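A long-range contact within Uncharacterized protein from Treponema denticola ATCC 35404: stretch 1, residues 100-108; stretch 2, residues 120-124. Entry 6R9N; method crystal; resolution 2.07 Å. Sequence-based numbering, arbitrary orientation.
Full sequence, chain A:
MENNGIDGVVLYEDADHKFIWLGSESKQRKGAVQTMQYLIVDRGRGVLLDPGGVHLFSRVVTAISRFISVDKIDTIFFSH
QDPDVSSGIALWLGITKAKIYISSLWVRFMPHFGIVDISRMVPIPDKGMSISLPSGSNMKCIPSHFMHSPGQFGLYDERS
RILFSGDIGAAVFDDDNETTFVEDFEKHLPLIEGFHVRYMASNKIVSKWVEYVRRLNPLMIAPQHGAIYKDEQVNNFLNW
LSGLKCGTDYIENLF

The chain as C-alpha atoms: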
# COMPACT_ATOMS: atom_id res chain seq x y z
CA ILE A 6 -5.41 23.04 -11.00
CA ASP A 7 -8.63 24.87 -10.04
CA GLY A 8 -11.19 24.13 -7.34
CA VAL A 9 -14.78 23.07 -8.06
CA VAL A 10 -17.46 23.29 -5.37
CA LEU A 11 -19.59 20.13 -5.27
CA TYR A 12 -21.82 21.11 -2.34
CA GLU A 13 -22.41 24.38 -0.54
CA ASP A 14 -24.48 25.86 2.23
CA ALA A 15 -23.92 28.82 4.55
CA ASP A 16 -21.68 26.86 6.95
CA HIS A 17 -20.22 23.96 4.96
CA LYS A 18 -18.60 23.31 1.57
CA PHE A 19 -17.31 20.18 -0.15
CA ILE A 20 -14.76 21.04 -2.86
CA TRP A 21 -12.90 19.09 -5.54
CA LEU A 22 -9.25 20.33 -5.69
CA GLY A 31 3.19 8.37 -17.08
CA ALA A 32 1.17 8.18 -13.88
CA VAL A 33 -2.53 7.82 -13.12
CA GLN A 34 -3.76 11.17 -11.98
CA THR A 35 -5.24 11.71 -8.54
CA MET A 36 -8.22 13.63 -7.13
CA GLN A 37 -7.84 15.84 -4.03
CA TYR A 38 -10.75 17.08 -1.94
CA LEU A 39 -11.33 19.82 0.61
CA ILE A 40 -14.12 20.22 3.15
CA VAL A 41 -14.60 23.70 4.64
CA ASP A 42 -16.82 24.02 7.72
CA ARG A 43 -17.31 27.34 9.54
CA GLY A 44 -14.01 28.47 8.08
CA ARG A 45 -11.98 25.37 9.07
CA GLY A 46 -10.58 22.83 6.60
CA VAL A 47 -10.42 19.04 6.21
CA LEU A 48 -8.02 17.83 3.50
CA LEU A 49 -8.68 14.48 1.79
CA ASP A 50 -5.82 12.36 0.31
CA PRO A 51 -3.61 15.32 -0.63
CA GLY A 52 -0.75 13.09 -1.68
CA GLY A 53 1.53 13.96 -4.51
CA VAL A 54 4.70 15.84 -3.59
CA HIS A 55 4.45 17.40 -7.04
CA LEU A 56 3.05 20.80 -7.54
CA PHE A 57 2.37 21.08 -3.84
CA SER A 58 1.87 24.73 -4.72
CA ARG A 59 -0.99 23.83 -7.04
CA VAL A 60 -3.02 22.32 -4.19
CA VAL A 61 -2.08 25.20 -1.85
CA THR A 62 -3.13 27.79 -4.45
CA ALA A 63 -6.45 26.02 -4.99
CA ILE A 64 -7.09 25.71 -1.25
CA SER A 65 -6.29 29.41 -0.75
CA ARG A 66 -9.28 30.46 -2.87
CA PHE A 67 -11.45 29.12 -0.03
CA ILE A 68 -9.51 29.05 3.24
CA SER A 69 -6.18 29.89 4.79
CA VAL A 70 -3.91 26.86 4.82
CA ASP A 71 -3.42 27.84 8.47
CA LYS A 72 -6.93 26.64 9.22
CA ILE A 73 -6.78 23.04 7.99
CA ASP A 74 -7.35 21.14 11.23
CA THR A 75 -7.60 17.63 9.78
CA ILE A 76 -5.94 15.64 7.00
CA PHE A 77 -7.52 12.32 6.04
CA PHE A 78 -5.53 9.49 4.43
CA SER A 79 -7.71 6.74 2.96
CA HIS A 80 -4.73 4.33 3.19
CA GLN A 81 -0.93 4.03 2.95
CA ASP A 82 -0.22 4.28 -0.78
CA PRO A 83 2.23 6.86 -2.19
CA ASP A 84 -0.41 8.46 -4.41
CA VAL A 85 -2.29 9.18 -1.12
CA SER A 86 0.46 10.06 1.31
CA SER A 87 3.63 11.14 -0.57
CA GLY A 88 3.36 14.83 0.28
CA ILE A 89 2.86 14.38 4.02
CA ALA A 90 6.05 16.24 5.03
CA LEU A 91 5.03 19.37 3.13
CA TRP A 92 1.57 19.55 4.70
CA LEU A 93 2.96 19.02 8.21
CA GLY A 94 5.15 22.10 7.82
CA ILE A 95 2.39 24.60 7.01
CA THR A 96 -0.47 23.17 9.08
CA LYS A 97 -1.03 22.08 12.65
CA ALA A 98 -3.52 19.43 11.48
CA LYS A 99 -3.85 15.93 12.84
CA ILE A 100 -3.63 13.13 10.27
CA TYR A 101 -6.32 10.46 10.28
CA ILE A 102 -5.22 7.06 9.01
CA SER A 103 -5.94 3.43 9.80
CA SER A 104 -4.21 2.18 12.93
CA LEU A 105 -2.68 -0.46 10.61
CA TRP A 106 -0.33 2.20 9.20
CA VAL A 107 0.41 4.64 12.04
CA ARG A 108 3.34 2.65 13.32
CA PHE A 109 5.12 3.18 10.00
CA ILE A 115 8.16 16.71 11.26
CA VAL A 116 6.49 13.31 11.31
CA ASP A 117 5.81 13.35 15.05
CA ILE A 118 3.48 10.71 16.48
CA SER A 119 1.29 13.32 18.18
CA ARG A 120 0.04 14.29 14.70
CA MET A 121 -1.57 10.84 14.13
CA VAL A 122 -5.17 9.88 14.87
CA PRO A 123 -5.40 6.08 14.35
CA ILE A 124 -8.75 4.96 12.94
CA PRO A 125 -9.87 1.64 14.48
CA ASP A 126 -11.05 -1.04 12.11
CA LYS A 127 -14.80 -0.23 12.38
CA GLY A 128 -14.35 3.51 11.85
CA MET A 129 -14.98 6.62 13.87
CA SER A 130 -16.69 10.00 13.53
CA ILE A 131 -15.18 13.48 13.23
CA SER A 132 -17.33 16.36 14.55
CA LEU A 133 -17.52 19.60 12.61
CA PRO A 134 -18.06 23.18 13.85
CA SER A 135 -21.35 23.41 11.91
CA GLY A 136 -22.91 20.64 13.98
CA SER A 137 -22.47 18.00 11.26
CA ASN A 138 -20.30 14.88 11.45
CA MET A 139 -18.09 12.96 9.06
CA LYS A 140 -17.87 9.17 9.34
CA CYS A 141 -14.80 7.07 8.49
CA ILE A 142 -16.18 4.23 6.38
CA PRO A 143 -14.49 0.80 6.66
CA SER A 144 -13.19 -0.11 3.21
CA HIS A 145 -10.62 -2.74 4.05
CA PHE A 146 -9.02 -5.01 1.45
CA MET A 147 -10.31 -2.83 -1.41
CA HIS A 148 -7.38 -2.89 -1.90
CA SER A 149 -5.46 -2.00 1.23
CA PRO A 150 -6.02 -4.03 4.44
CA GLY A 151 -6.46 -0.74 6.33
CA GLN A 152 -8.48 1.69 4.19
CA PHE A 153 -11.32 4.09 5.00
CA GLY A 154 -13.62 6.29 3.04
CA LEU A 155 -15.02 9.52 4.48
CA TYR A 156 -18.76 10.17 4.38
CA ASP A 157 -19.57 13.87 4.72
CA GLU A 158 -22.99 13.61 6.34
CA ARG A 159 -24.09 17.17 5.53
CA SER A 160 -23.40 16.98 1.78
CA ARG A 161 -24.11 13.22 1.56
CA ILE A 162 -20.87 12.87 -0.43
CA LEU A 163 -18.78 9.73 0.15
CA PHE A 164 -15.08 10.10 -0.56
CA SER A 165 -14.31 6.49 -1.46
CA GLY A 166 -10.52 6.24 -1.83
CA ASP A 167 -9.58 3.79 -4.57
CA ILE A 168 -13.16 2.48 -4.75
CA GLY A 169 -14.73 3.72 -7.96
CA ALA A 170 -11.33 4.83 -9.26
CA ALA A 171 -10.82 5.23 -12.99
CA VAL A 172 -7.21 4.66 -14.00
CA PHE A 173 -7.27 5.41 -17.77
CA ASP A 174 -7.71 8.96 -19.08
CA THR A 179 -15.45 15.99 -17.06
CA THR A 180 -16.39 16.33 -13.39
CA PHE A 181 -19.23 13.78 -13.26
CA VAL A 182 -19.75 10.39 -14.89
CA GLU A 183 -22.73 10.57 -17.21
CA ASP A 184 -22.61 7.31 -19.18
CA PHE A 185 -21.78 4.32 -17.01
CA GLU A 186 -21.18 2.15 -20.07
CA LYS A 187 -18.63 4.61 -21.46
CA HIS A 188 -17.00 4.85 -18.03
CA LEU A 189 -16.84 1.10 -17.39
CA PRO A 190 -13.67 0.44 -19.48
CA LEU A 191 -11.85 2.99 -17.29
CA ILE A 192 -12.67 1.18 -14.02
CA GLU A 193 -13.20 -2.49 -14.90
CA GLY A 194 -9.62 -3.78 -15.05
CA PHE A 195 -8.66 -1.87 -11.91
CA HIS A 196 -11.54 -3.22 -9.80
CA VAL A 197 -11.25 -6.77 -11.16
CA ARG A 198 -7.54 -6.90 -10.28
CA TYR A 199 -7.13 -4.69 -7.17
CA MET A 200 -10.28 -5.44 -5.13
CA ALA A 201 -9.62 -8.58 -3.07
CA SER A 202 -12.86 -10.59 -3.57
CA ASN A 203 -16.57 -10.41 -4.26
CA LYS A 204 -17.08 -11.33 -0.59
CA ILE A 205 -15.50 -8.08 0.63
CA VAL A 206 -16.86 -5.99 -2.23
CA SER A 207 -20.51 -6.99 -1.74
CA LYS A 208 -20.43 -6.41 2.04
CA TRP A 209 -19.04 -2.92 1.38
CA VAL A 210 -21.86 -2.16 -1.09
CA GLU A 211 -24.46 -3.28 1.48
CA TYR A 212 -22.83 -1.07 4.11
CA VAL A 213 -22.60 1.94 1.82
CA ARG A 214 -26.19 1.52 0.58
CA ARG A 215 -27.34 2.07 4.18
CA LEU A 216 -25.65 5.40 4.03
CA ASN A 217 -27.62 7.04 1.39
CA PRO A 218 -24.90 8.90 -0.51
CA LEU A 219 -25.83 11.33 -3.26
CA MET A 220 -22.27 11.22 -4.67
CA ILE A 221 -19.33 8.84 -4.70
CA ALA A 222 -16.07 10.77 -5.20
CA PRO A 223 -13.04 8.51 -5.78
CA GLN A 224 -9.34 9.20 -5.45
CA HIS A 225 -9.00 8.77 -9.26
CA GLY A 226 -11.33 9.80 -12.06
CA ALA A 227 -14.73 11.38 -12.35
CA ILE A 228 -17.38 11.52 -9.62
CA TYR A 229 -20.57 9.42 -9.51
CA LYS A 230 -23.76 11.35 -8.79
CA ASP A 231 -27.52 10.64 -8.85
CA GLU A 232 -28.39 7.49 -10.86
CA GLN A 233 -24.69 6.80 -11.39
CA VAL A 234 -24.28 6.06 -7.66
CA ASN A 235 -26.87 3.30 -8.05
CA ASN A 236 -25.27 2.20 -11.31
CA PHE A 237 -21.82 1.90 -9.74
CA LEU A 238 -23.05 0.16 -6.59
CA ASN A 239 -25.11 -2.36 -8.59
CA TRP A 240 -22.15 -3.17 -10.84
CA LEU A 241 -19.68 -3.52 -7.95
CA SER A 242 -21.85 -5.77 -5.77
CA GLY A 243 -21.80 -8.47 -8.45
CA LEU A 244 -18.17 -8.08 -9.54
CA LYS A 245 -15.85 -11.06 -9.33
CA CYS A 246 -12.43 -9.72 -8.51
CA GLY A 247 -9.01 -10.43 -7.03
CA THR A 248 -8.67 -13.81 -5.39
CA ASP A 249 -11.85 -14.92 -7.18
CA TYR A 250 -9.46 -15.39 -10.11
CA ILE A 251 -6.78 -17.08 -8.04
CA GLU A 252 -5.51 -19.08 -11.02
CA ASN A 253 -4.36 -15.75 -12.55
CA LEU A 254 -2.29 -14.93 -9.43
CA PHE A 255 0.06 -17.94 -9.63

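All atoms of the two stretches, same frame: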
# COMPACT_ATOMS: atom_id res chain seq x y z
N ILE A 100 -3.48 13.99 11.44
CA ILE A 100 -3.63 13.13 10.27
C ILE A 100 -4.39 11.87 10.67
O ILE A 100 -3.93 11.10 11.53
CB ILE A 100 -2.27 12.79 9.66
CG1 ILE A 100 -1.63 14.06 9.12
CG2 ILE A 100 -2.44 11.78 8.55
CD1 ILE A 100 -0.32 13.81 8.44
N TYR A 101 -5.52 11.64 10.02
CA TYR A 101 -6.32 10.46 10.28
C TYR A 101 -5.93 9.37 9.29
O TYR A 101 -5.94 9.59 8.07
CB TYR A 101 -7.81 10.76 10.16
CG TYR A 101 -8.42 11.52 11.33
CD1 TYR A 101 -7.99 12.81 11.66
CD2 TYR A 101 -9.45 10.96 12.09
CE1 TYR A 101 -8.57 13.52 12.73
CE2 TYR A 101 -10.03 11.65 13.15
CZ TYR A 101 -9.60 12.93 13.47
OH TYR A 101 -10.18 13.61 14.54
N ILE A 102 -5.59 8.20 9.83
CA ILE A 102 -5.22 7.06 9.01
C ILE A 102 -5.51 5.81 9.83
O ILE A 102 -5.52 5.85 11.06
CB ILE A 102 -3.74 7.15 8.57
CG1 ILE A 102 -3.46 6.15 7.44
CG2 ILE A 102 -2.82 6.97 9.78
CD1 ILE A 102 -2.19 6.42 6.69
N SER A 103 -5.77 4.71 9.13
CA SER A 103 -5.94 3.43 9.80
C SER A 103 -4.83 3.16 10.80
O SER A 103 -3.65 3.40 10.53
CB SER A 103 -5.97 2.30 8.77
OG SER A 103 -6.06 1.06 9.45
N SER A 104 -5.21 2.63 11.96
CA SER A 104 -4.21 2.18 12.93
C SER A 104 -3.25 1.15 12.35
O SER A 104 -2.15 0.99 12.87
CB SER A 104 -4.90 1.64 14.18
OG SER A 104 -5.57 0.43 13.90
N LEU A 105 -3.61 0.48 11.24
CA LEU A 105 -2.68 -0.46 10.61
C LEU A 105 -1.40 0.21 10.15
O LEU A 105 -0.36 -0.45 10.03
CB LEU A 105 -3.33 -1.15 9.40
CG LEU A 105 -4.07 -2.47 9.60
CD1 LEU A 105 -5.27 -2.24 10.47
CD2 LEU A 105 -4.48 -3.07 8.25
N TRP A 106 -1.44 1.52 9.86
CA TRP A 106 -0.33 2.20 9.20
C TRP A 106 0.39 3.21 10.08
O TRP A 106 1.51 3.62 9.72
CB TRP A 106 -0.83 2.92 7.93
CG TRP A 106 -1.60 2.01 7.02
CD1 TRP A 106 -2.90 2.16 6.60
CD2 TRP A 106 -1.14 0.78 6.47
NE1 TRP A 106 -3.26 1.10 5.80
CE2 TRP A 106 -2.20 0.24 5.70
CE3 TRP A 106 0.07 0.07 6.53
CZ2 TRP A 106 -2.08 -0.97 5.01
CZ3 TRP A 106 0.17 -1.12 5.86
CH2 TRP A 106 -0.90 -1.64 5.11
N VAL A 107 -0.21 3.62 11.19
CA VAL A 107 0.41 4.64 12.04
C VAL A 107 1.82 4.26 12.44
O VAL A 107 2.75 5.08 12.37
CB VAL A 107 -0.47 4.91 13.27
CG1 VAL A 107 0.30 5.77 14.25
CG2 VAL A 107 -1.74 5.60 12.88
N ARG A 108 2.02 2.98 12.79
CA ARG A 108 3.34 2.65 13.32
C ARG A 108 4.39 2.53 12.25
O ARG A 108 5.41 1.87 12.55
CB ARG A 108 3.24 1.36 14.13
CG ARG A 108 3.20 1.55 15.65
CD ARG A 108 2.88 0.25 16.35
NE ARG A 108 4.09 -0.37 16.89
NH1 ARG A 108 3.52 -2.46 16.18
NH2 ARG A 108 5.48 -2.14 17.32
N ARG A 120 0.88 13.85 15.80
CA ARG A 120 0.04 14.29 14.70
C ARG A 120 -0.94 13.22 14.23
O ARG A 120 -1.86 13.54 13.47
CB ARG A 120 0.90 14.74 13.51
CG ARG A 120 2.11 15.60 13.87
CD ARG A 120 1.72 17.03 14.24
NE ARG A 120 0.92 17.68 13.20
CZ ARG A 120 1.36 18.64 12.40
NH1 ARG A 120 2.60 19.08 12.48
NH2 ARG A 120 0.54 19.16 11.50
N MET A 121 -0.78 11.96 14.65
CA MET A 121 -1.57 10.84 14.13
C MET A 121 -2.81 10.56 14.95
O MET A 121 -2.74 10.46 16.18
CB MET A 121 -0.71 9.58 14.08
CG MET A 121 0.61 9.79 13.39
SD MET A 121 0.30 10.28 11.69
CE MET A 121 0.24 8.65 10.93
N VAL A 122 -3.95 10.44 14.28
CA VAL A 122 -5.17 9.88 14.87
C VAL A 122 -5.41 8.52 14.23
O VAL A 122 -5.85 8.44 13.08
CB VAL A 122 -6.37 10.81 14.67
CG1 VAL A 122 -7.59 10.18 15.35
CG2 VAL A 122 -6.07 12.23 15.20
N PRO A 123 -5.20 7.41 14.95
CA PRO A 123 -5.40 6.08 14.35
C PRO A 123 -6.89 5.76 14.28
O PRO A 123 -7.60 5.88 15.28
CB PRO A 123 -4.66 5.13 15.30
CG PRO A 123 -3.91 6.04 16.29
CD PRO A 123 -4.69 7.31 16.33
N ILE A 124 -7.36 5.35 13.11
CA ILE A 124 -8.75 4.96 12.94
C ILE A 124 -8.85 3.47 13.27
O ILE A 124 -8.12 2.67 12.67
CB ILE A 124 -9.26 5.24 11.52
CG1 ILE A 124 -8.95 6.68 11.10
CG2 ILE A 124 -10.75 4.99 11.46
CD1 ILE A 124 -9.27 6.97 9.65
O HOH W 1 -8.04 0.51 11.03

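Two parallel strands, 100-103 and 121-124, lie side by side with their N-to-C directions 32° apart, and five backbone hydrogen bonds join the two stretches. The ladder follows the parallel rule: one strand offers both the N and the O of alternate residues, and each pair straddles a residue on the partner. Ile100 N donates to Arg120 O at 2.6 Å, and Val122 N donates to Ile100 O at 2.8 Å, so Ile100 brackets Met121. Two residues on, Ile102 repeats the pattern around Pro123: Ile102 N reaches Val122 O at 3.3 Å, the longest bond of the ladder, and Ile124 N reaches Ile102 O at 2.8 Å. A fifth bond, Ser104 N to Ile124 O at 3.0 Å, carries the ladder one step past the end of the first strand. All five are close to straight.

The register explains how a proline fits inside a strand. Pro123 has no amide hydrogen to give, but it is paired with Ile102 at a position whose own N and O face away from this partner, so the ladder loses no bond. Its CA still contributes, approaching Ile102 O at 3.3 Å in a CA-H...O contact. Similar contacts join Met121 CA to Ile100 O and Tyr101 CA to Val122 O, each at 3.5 Å, giving the carbonyl oxygens weak secondary donors beside their amide partners.

Where the first strand stops, Ser103 manages the transition. Its OG accepts from Leu105 N at 3.1 Å, a capping bond that satisfies an amide at the start of the weakly bonded helix, while Ser103 O receives Trp106 N at 3.0 Å. The same hydroxyl also donates to a water, with Ser103 OG 2.6 Å from the water O; that water in turn donates to Ile124 O, its O lying 2.7 Å from that carbonyl oxygen. Ile124 O is therefore served twice, by Ser104 N and by the water, and the serine hydroxyl both gives and accepts. Trp106 NE1 and Arg120 NH1 are hydrogen-bonded elsewhere in the structure, Arg120 NE and NH2 just outside the stretches.

Side chains alternate between the two faces of the sheet. On one face, Tyr101 meets Val122 and Ile124. Val122 CB sits 3.8 Å from the centroid of the Tyr101 ring, almost on the ring normal, a CH-pi contact in which a branched aliphatic side chain covers the aromatic face. Ile124 takes the ring edge, and its CD1 comes 4.1 Å from Tyr101 CB.

The other face carries Ile100, Ile102, Met121 and Pro123. Met121, with all three chi angles in m, curls so that its SD lies 4.1 Å from Ile100 CB and its CE 3.7 Å from Ile102 CG2, touching two residues on that face. Val107, whose CA-to-CB bond points toward the second strand, closes this apolar patch: its CG1 lies 3.9 Å from Met121 CB and its CG2 3.8 Å from Pro123 CB. The rule is economical: amide N and carbonyl O pair along the ladder, and mostly apolar side chains pack on both faces.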